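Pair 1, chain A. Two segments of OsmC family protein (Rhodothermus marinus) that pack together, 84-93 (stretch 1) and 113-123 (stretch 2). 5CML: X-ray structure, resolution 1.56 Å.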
# COMPACT_ATOMS: atom_id res chain seq x y z
N ASN A 84 -3.94 9.18 -7.37
CA ASN A 84 -4.69 8.27 -8.21
C ASN A 84 -3.82 7.07 -8.61
O ASN A 84 -2.68 6.95 -8.16
CB ASN A 84 -5.23 8.99 -9.44
CG ASN A 84 -4.15 9.70 -10.24
OD1 ASN A 84 -2.96 9.47 -10.05
ND2 ASN A 84 -4.58 10.57 -11.16
N PHE A 85 -4.36 6.20 -9.45
CA PHE A 85 -3.64 5.02 -9.90
C PHE A 85 -2.39 5.36 -10.70
O PHE A 85 -1.36 4.68 -10.57
CB PHE A 85 -4.55 4.13 -10.73
CG PHE A 85 -5.49 3.32 -9.91
CD1 PHE A 85 -5.00 2.34 -9.07
CD2 PHE A 85 -6.84 3.56 -9.93
CE1 PHE A 85 -5.85 1.59 -8.30
CE2 PHE A 85 -7.71 2.80 -9.16
CZ PHE A 85 -7.20 1.82 -8.33
N GLU A 86 -2.46 6.41 -11.52
CA GLU A 86 -1.31 6.83 -12.31
C GLU A 86 -0.11 7.22 -11.44
O GLU A 86 1.02 6.95 -11.81
CB GLU A 86 -1.67 8.00 -13.23
CG GLU A 86 -0.45 8.78 -13.80
CD GLU A 86 0.71 7.92 -14.35
OE1 GLU A 86 0.54 6.72 -14.69
OE2 GLU A 86 1.83 8.46 -14.44
N ASP A 87 -0.35 7.84 -10.29
CA ASP A 87 0.77 8.16 -9.41
C ASP A 87 1.46 6.90 -8.91
O ASP A 87 2.68 6.88 -8.79
CB ASP A 87 0.31 9.02 -8.23
CG ASP A 87 -0.14 10.39 -8.67
OD1 ASP A 87 0.23 10.81 -9.79
OD2 ASP A 87 -0.88 11.04 -7.91
N LEU A 88 0.70 5.86 -8.60
CA LEU A 88 1.31 4.59 -8.19
C LEU A 88 2.08 3.97 -9.35
O LEU A 88 3.20 3.49 -9.17
CB LEU A 88 0.24 3.61 -7.70
CG LEU A 88 0.43 3.05 -6.31
CD1 LEU A 88 0.64 4.16 -5.26
CD2 LEU A 88 -0.77 2.18 -5.99
N ARG A 89 1.51 4.01 -10.55
CA ARG A 89 2.22 3.50 -11.72
C ARG A 89 3.51 4.28 -11.94
O ARG A 89 4.53 3.69 -12.28
CB ARG A 89 1.33 3.55 -12.97
CG ARG A 89 0.10 2.68 -12.87
CD ARG A 89 -0.80 2.93 -14.05
NE ARG A 89 -2.03 2.15 -13.91
CZ ARG A 89 -3.25 2.66 -13.98
NH1 ARG A 89 -3.44 3.95 -14.23
NH2 ARG A 89 -4.28 1.85 -13.81
N ALA A 90 3.46 5.60 -11.71
CA ALA A 90 4.63 6.46 -11.89
C ALA A 90 5.76 6.07 -10.92
O ALA A 90 6.96 6.13 -11.26
CB ALA A 90 4.25 7.92 -11.70
N ALA A 91 5.36 5.65 -9.73
CA ALA A 91 6.33 5.24 -8.73
C ALA A 91 7.00 3.93 -9.17
O ALA A 91 8.20 3.72 -8.96
CB ALA A 91 5.67 5.07 -7.37
N CYS A 92 6.20 3.04 -9.74
CA CYS A 92 6.71 1.77 -10.23
C CYS A 92 7.68 2.00 -11.41
O CYS A 92 8.73 1.36 -11.48
CB CYS A 92 5.58 0.85 -10.66
SG CYS A 92 4.62 0.15 -9.29
N ARG A 93 7.32 2.91 -12.31
CA ARG A 93 8.19 3.25 -13.44
C ARG A 93 9.51 3.86 -12.96
O ARG A 93 10.57 3.59 -13.54
CB ARG A 93 7.48 4.21 -14.41
CG ARG A 93 6.33 3.51 -15.17
CD ARG A 93 5.89 4.29 -16.39
NE ARG A 93 5.50 5.64 -16.05
CZ ARG A 93 4.27 6.00 -15.68
NH1 ARG A 93 3.28 5.12 -15.61
NH2 ARG A 93 4.04 7.27 -15.39
N ALA A 113 -6.01 -1.33 -1.36
CA ALA A 113 -6.94 -1.52 -2.45
C ALA A 113 -6.25 -1.13 -3.77
O ALA A 113 -6.37 -1.82 -4.77
CB ALA A 113 -8.19 -0.71 -2.23
N ALA A 114 -5.47 -0.05 -3.74
CA ALA A 114 -4.79 0.41 -4.94
C ALA A 114 -3.75 -0.59 -5.45
O ALA A 114 -3.72 -0.86 -6.65
CB ALA A 114 -4.12 1.74 -4.69
N VAL A 115 -2.89 -1.13 -4.57
CA VAL A 115 -1.87 -2.06 -5.08
C VAL A 115 -2.52 -3.35 -5.59
O VAL A 115 -2.04 -3.94 -6.56
CB VAL A 115 -0.77 -2.42 -4.04
CG1 VAL A 115 0.04 -1.18 -3.63
CG2 VAL A 115 -1.31 -3.18 -2.85
N LEU A 116 -3.63 -3.77 -4.99
CA LEU A 116 -4.28 -4.98 -5.44
C LEU A 116 -4.88 -4.77 -6.82
O LEU A 116 -4.91 -5.69 -7.63
CB LEU A 116 -5.35 -5.44 -4.46
CG LEU A 116 -4.79 -6.04 -3.17
CD1 LEU A 116 -5.91 -6.12 -2.17
CD2 LEU A 116 -4.18 -7.41 -3.42
N ALA A 117 -5.36 -3.56 -7.08
CA ALA A 117 -5.97 -3.27 -8.37
C ALA A 117 -4.95 -3.12 -9.51
O ALA A 117 -5.30 -3.33 -10.68
CB ALA A 117 -6.81 -2.00 -8.26
N VAL A 118 -3.71 -2.75 -9.19
CA VAL A 118 -2.71 -2.57 -10.25
C VAL A 118 -1.65 -3.67 -10.32
O VAL A 118 -0.87 -3.69 -11.26
CB VAL A 118 -1.96 -1.21 -10.11
CG1 VAL A 118 -2.96 -0.06 -10.13
CG2 VAL A 118 -1.05 -1.18 -8.86
N ALA A 119 -1.61 -4.58 -9.35
CA ALA A 119 -0.52 -5.57 -9.30
C ALA A 119 -0.44 -6.36 -10.61
O ALA A 119 0.65 -6.63 -11.12
CB ALA A 119 -0.71 -6.51 -8.13
N GLY A 120 -1.60 -6.71 -11.15
CA GLY A 120 -1.66 -7.49 -12.36
C GLY A 120 -1.13 -6.76 -13.57
O GLY A 120 -0.96 -7.38 -14.61
N GLU A 121 -0.87 -5.46 -13.44
CA GLU A 121 -0.35 -4.66 -14.56
C GLU A 121 1.17 -4.78 -14.71
O GLU A 121 1.73 -4.34 -15.73
CB GLU A 121 -0.72 -3.17 -14.39
CG GLU A 121 -2.22 -2.87 -14.26
CD GLU A 121 -2.50 -1.39 -14.01
OE1 GLU A 121 -1.61 -0.57 -14.27
OE2 GLU A 121 -3.62 -1.03 -13.54
N PHE A 122 1.83 -5.37 -13.71
CA PHE A 122 3.28 -5.39 -13.61
C PHE A 122 3.79 -6.82 -13.43
O PHE A 122 3.82 -7.34 -12.32
CB PHE A 122 3.72 -4.50 -12.43
CG PHE A 122 3.42 -3.04 -12.64
CD1 PHE A 122 4.24 -2.26 -13.44
CD2 PHE A 122 2.33 -2.45 -12.06
CE1 PHE A 122 3.97 -0.91 -13.65
CE2 PHE A 122 2.04 -1.10 -12.26
CZ PHE A 122 2.86 -0.33 -13.07
N PRO A 123 4.18 -7.48 -14.53
CA PRO A 123 4.67 -8.87 -14.51
C PRO A 123 5.80 -9.13 -13.52
O PRO A 123 5.89 -10.23 -12.97
CB PRO A 123 5.15 -9.07 -15.96
CG PRO A 123 4.23 -8.19 -16.74
CD PRO A 123 4.12 -6.96 -15.91

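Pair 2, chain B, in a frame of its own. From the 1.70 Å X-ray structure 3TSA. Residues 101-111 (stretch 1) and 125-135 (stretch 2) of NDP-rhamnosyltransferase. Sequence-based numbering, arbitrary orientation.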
# COMPACT_ATOMS: atom_id res chain seq x y z
N ASP B 101 -8.14 12.55 26.53
CA ASP B 101 -8.92 11.30 26.60
C ASP B 101 -8.16 10.08 26.18
O ASP B 101 -8.33 9.01 26.79
CB ASP B 101 -10.21 11.40 25.75
CG ASP B 101 -11.24 12.39 26.33
OD1 ASP B 101 -11.10 12.93 27.46
OD2 ASP B 101 -12.19 12.68 25.58
N GLN B 102 -7.32 10.21 25.13
CA GLN B 102 -6.66 9.06 24.49
C GLN B 102 -5.26 8.82 24.93
O GLN B 102 -4.61 7.85 24.51
CB GLN B 102 -6.57 9.32 22.99
CG GLN B 102 -7.90 9.39 22.31
CD GLN B 102 -7.72 9.83 20.89
OE1 GLN B 102 -6.72 10.50 20.55
NE2 GLN B 102 -8.68 9.48 20.05
N LEU B 103 -4.74 9.71 25.73
CA LEU B 103 -3.33 9.56 26.17
C LEU B 103 -2.92 8.16 26.74
O LEU B 103 -1.83 7.62 26.45
CB LEU B 103 -3.04 10.69 27.18
CG LEU B 103 -1.56 10.91 27.37
CD1 LEU B 103 -0.62 10.83 26.12
CD2 LEU B 103 -1.19 12.17 28.24
N PRO B 104 -3.76 7.60 27.62
CA PRO B 104 -3.41 6.31 28.22
C PRO B 104 -3.24 5.23 27.14
O PRO B 104 -2.31 4.41 27.26
CB PRO B 104 -4.61 6.00 29.17
CG PRO B 104 -5.19 7.29 29.50
CD PRO B 104 -4.96 8.20 28.24
N GLU B 105 -4.13 5.23 26.13
CA GLU B 105 -3.98 4.22 25.05
C GLU B 105 -2.70 4.43 24.28
O GLU B 105 -2.03 3.43 23.92
CB GLU B 105 -5.13 4.26 24.09
CG GLU B 105 -6.35 3.60 24.60
CD GLU B 105 -7.48 4.01 23.74
OE1 GLU B 105 -7.99 5.15 23.95
OE2 GLU B 105 -7.80 3.22 22.80
N TYR B 106 -2.35 5.70 23.99
CA TYR B 106 -1.12 5.97 23.20
C TYR B 106 0.10 5.65 23.98
O TYR B 106 1.10 5.18 23.44
CB TYR B 106 -1.07 7.43 22.62
CG TYR B 106 -1.99 7.66 21.38
CD1 TYR B 106 -1.47 7.68 20.04
CD2 TYR B 106 -3.36 7.84 21.54
CE1 TYR B 106 -2.37 7.93 18.92
CE2 TYR B 106 -4.22 8.07 20.46
CZ TYR B 106 -3.71 8.10 19.16
OH TYR B 106 -4.61 8.30 18.12
N LEU B 107 0.04 5.88 25.31
CA LEU B 107 1.24 5.55 26.10
C LEU B 107 1.43 4.04 26.19
O LEU B 107 2.54 3.57 26.09
CB LEU B 107 1.13 6.14 27.51
CG LEU B 107 1.26 7.67 27.60
CD1 LEU B 107 0.78 8.06 29.01
CD2 LEU B 107 2.70 8.02 27.42
N ARG B 108 0.31 3.30 26.30
CA ARG B 108 0.38 1.80 26.29
C ARG B 108 0.99 1.29 24.98
O ARG B 108 1.87 0.41 24.96
CB ARG B 108 -1.00 1.19 26.50
CG ARG B 108 -1.31 1.16 28.03
CD ARG B 108 -2.79 1.16 28.35
NE ARG B 108 -3.63 0.39 27.45
CZ ARG B 108 -4.88 0.71 27.14
NH1 ARG B 108 -5.47 1.80 27.67
NH2 ARG B 108 -5.56 -0.07 26.29
N LEU B 109 0.54 1.89 23.90
CA LEU B 109 0.97 1.51 22.53
C LEU B 109 2.44 1.82 22.37
O LEU B 109 3.21 1.01 21.87
CB LEU B 109 0.10 2.19 21.48
CG LEU B 109 0.53 2.00 20.00
CD1 LEU B 109 0.70 0.48 19.58
CD2 LEU B 109 -0.35 2.73 18.99
N ALA B 110 2.85 3.02 22.75
CA ALA B 110 4.29 3.34 22.65
C ALA B 110 5.19 2.40 23.46
O ALA B 110 6.29 1.99 23.03
CB ALA B 110 4.49 4.79 23.09
N GLU B 111 4.71 2.04 24.64
CA GLU B 111 5.50 1.13 25.50
C GLU B 111 5.59 -0.27 24.93
O GLU B 111 6.67 -0.93 25.02
CB GLU B 111 4.90 1.10 26.92
CG GLU B 111 5.65 0.13 27.90
CD GLU B 111 7.07 0.61 28.41
OE1 GLU B 111 7.95 1.07 27.63
OE2 GLU B 111 7.32 0.48 29.64
N LEU B 125 -2.75 16.82 17.89
CA LEU B 125 -2.02 17.26 19.04
C LEU B 125 -1.58 16.16 19.96
O LEU B 125 -0.54 16.33 20.59
CB LEU B 125 -2.83 18.30 19.83
CG LEU B 125 -3.24 19.55 19.02
CD1 LEU B 125 -4.21 20.41 19.86
CD2 LEU B 125 -1.96 20.24 18.66
N ILE B 126 -2.34 15.08 20.06
CA ILE B 126 -1.87 13.93 20.86
C ILE B 126 -0.44 13.51 20.49
O ILE B 126 0.35 13.14 21.38
CB ILE B 126 -2.82 12.73 20.73
CG1 ILE B 126 -2.28 11.51 21.55
CG2 ILE B 126 -2.95 12.28 19.29
CD1 ILE B 126 -2.12 11.78 23.01
N GLY B 127 -0.10 13.48 19.19
CA GLY B 127 1.27 13.08 18.84
C GLY B 127 2.39 13.95 19.41
O GLY B 127 3.47 13.49 19.78
N ARG B 128 2.12 15.24 19.49
CA ARG B 128 3.04 16.17 20.10
C ARG B 128 3.16 15.96 21.65
O ARG B 128 4.28 16.01 22.20
CB ARG B 128 2.66 17.60 19.79
CG ARG B 128 2.79 17.89 18.28
CD ARG B 128 2.34 19.31 17.95
NE ARG B 128 3.33 20.23 18.49
CZ ARG B 128 3.21 21.56 18.46
NH1 ARG B 128 2.14 22.12 17.89
NH2 ARG B 128 4.18 22.34 18.99
N VAL B 129 2.02 15.77 22.32
CA VAL B 129 1.99 15.42 23.75
C VAL B 129 2.81 14.14 23.93
O VAL B 129 3.70 14.08 24.78
CB VAL B 129 0.57 15.33 24.30
CG1 VAL B 129 0.57 14.78 25.77
CG2 VAL B 129 -0.12 16.76 24.24
N LEU B 130 2.50 13.11 23.14
CA LEU B 130 3.17 11.82 23.28
C LEU B 130 4.69 11.98 23.10
O LEU B 130 5.48 11.47 23.88
CB LEU B 130 2.62 10.82 22.25
CG LEU B 130 2.98 9.35 22.38
CD1 LEU B 130 2.46 8.89 23.71
CD2 LEU B 130 2.34 8.52 21.20
N GLY B 131 5.10 12.71 22.08
CA GLY B 131 6.49 12.99 21.87
C GLY B 131 7.22 13.66 23.04
O GLY B 131 8.35 13.30 23.32
N GLY B 132 6.59 14.66 23.64
CA GLY B 132 7.19 15.30 24.84
C GLY B 132 7.29 14.33 26.02
O GLY B 132 8.34 14.15 26.63
N LEU B 133 6.19 13.69 26.34
CA LEU B 133 6.13 12.79 27.48
C LEU B 133 7.06 11.61 27.35
O LEU B 133 7.60 11.12 28.36
CB LEU B 133 4.68 12.35 27.67
CG LEU B 133 3.82 13.20 28.61
CD1 LEU B 133 3.83 14.67 28.17
CD2 LEU B 133 2.33 12.64 28.63
N LEU B 134 7.26 11.13 26.13
CA LEU B 134 8.17 10.00 25.90
C LEU B 134 9.56 10.35 25.42
O LEU B 134 10.40 9.46 25.14
CB LEU B 134 7.50 9.00 24.94
CG LEU B 134 6.25 8.32 25.57
CD1 LEU B 134 5.63 7.37 24.62
CD2 LEU B 134 6.58 7.56 26.90
N ASP B 135 9.84 11.63 25.29
CA ASP B 135 11.11 12.06 24.72
C ASP B 135 11.45 11.35 23.38
O ASP B 135 12.54 10.80 23.18
CB ASP B 135 12.28 11.84 25.74
CG ASP B 135 13.58 12.57 25.33
OD1 ASP B 135 13.53 13.58 24.60
OD2 ASP B 135 14.66 12.14 25.76

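What backbone arrangement do the two pairs share? In each, two helical segments cross obliquely, with 70° between their N-to-C directions in pair 1 and 54° in pair 2, and the axes approach to 10.5 and 10.3 Å. Fourteen central residues superpose with an RMSD of 0.7 Å. F85(A) falls on L103(B), L88(A) on Y106(B), R89(A) on L107(B) and C92(A) on A110(B); across the contact, A114(A) matches I126(B), V118(A) matches L130(B) and F122(A) matches L134(B). The buried surface is nearly equal as well, 447 and 456 Å².

How is the space near the start of the first stretch filled? The large and small side chains are distributed differently. In pair 1 the ring of F85(A) reaches across, its CE1 lying 3.7 Å from CB of A117(A) and its CD1 3.3 Å from CG1 of V118(A), while CD2 of L88(A) rests 3.6 Å from CB of A114(A). The small A114(A) leaves the bulk to the first stretch. In pair 2 its counterpart I126(B) has 80 Å² of its own surface covered by the first stretch and lays CG1 over one face of the Y106(B) ring, 3.9 Å from the centroid. L103(B), although its CA-to-CB bond points sideways, brings its end into a hole formed by I126(B), V129(B), L130(B) and L133(B), with CD2 3.6 Å from CD2 of L133(B).

Where does charge enter the contact? It enters pair 1 alone. R89(A) extends its guanidinium to E121(A) in a two-pronged salt bridge: NE donates to OE1 at 2.8 Å and NH2 to OE2 at 3.0 Å, both carboxylate oxygens being used. The matched positions in pair 2 are L107(B) and L133(B), and no hydrogen bond crosses between its stretches. There L107(B) spreads apolar contact instead, CD2 lying 3.8 Å from CD1 of L130(B) and 3.9 Å from CD2 of L134(B).

How do the pairs close the far end? Both set a small side chain on the first helix against a larger one on the second stretch. In pair 1, C92(A) lies over one face of the F122(A) ring, with CB 4.2 Å and SG 4.3 Å from the ring centroid, so a CH-pi and a sulfur-aromatic contact share that face. In pair 2, CB of A110(B) meets CD1 of L134(B) at 3.2 Å, a tight apolar contact. The side-chain centres at both matched positions agree within 0.2 Å, so aromatic and aliphatic groups fill much the same place.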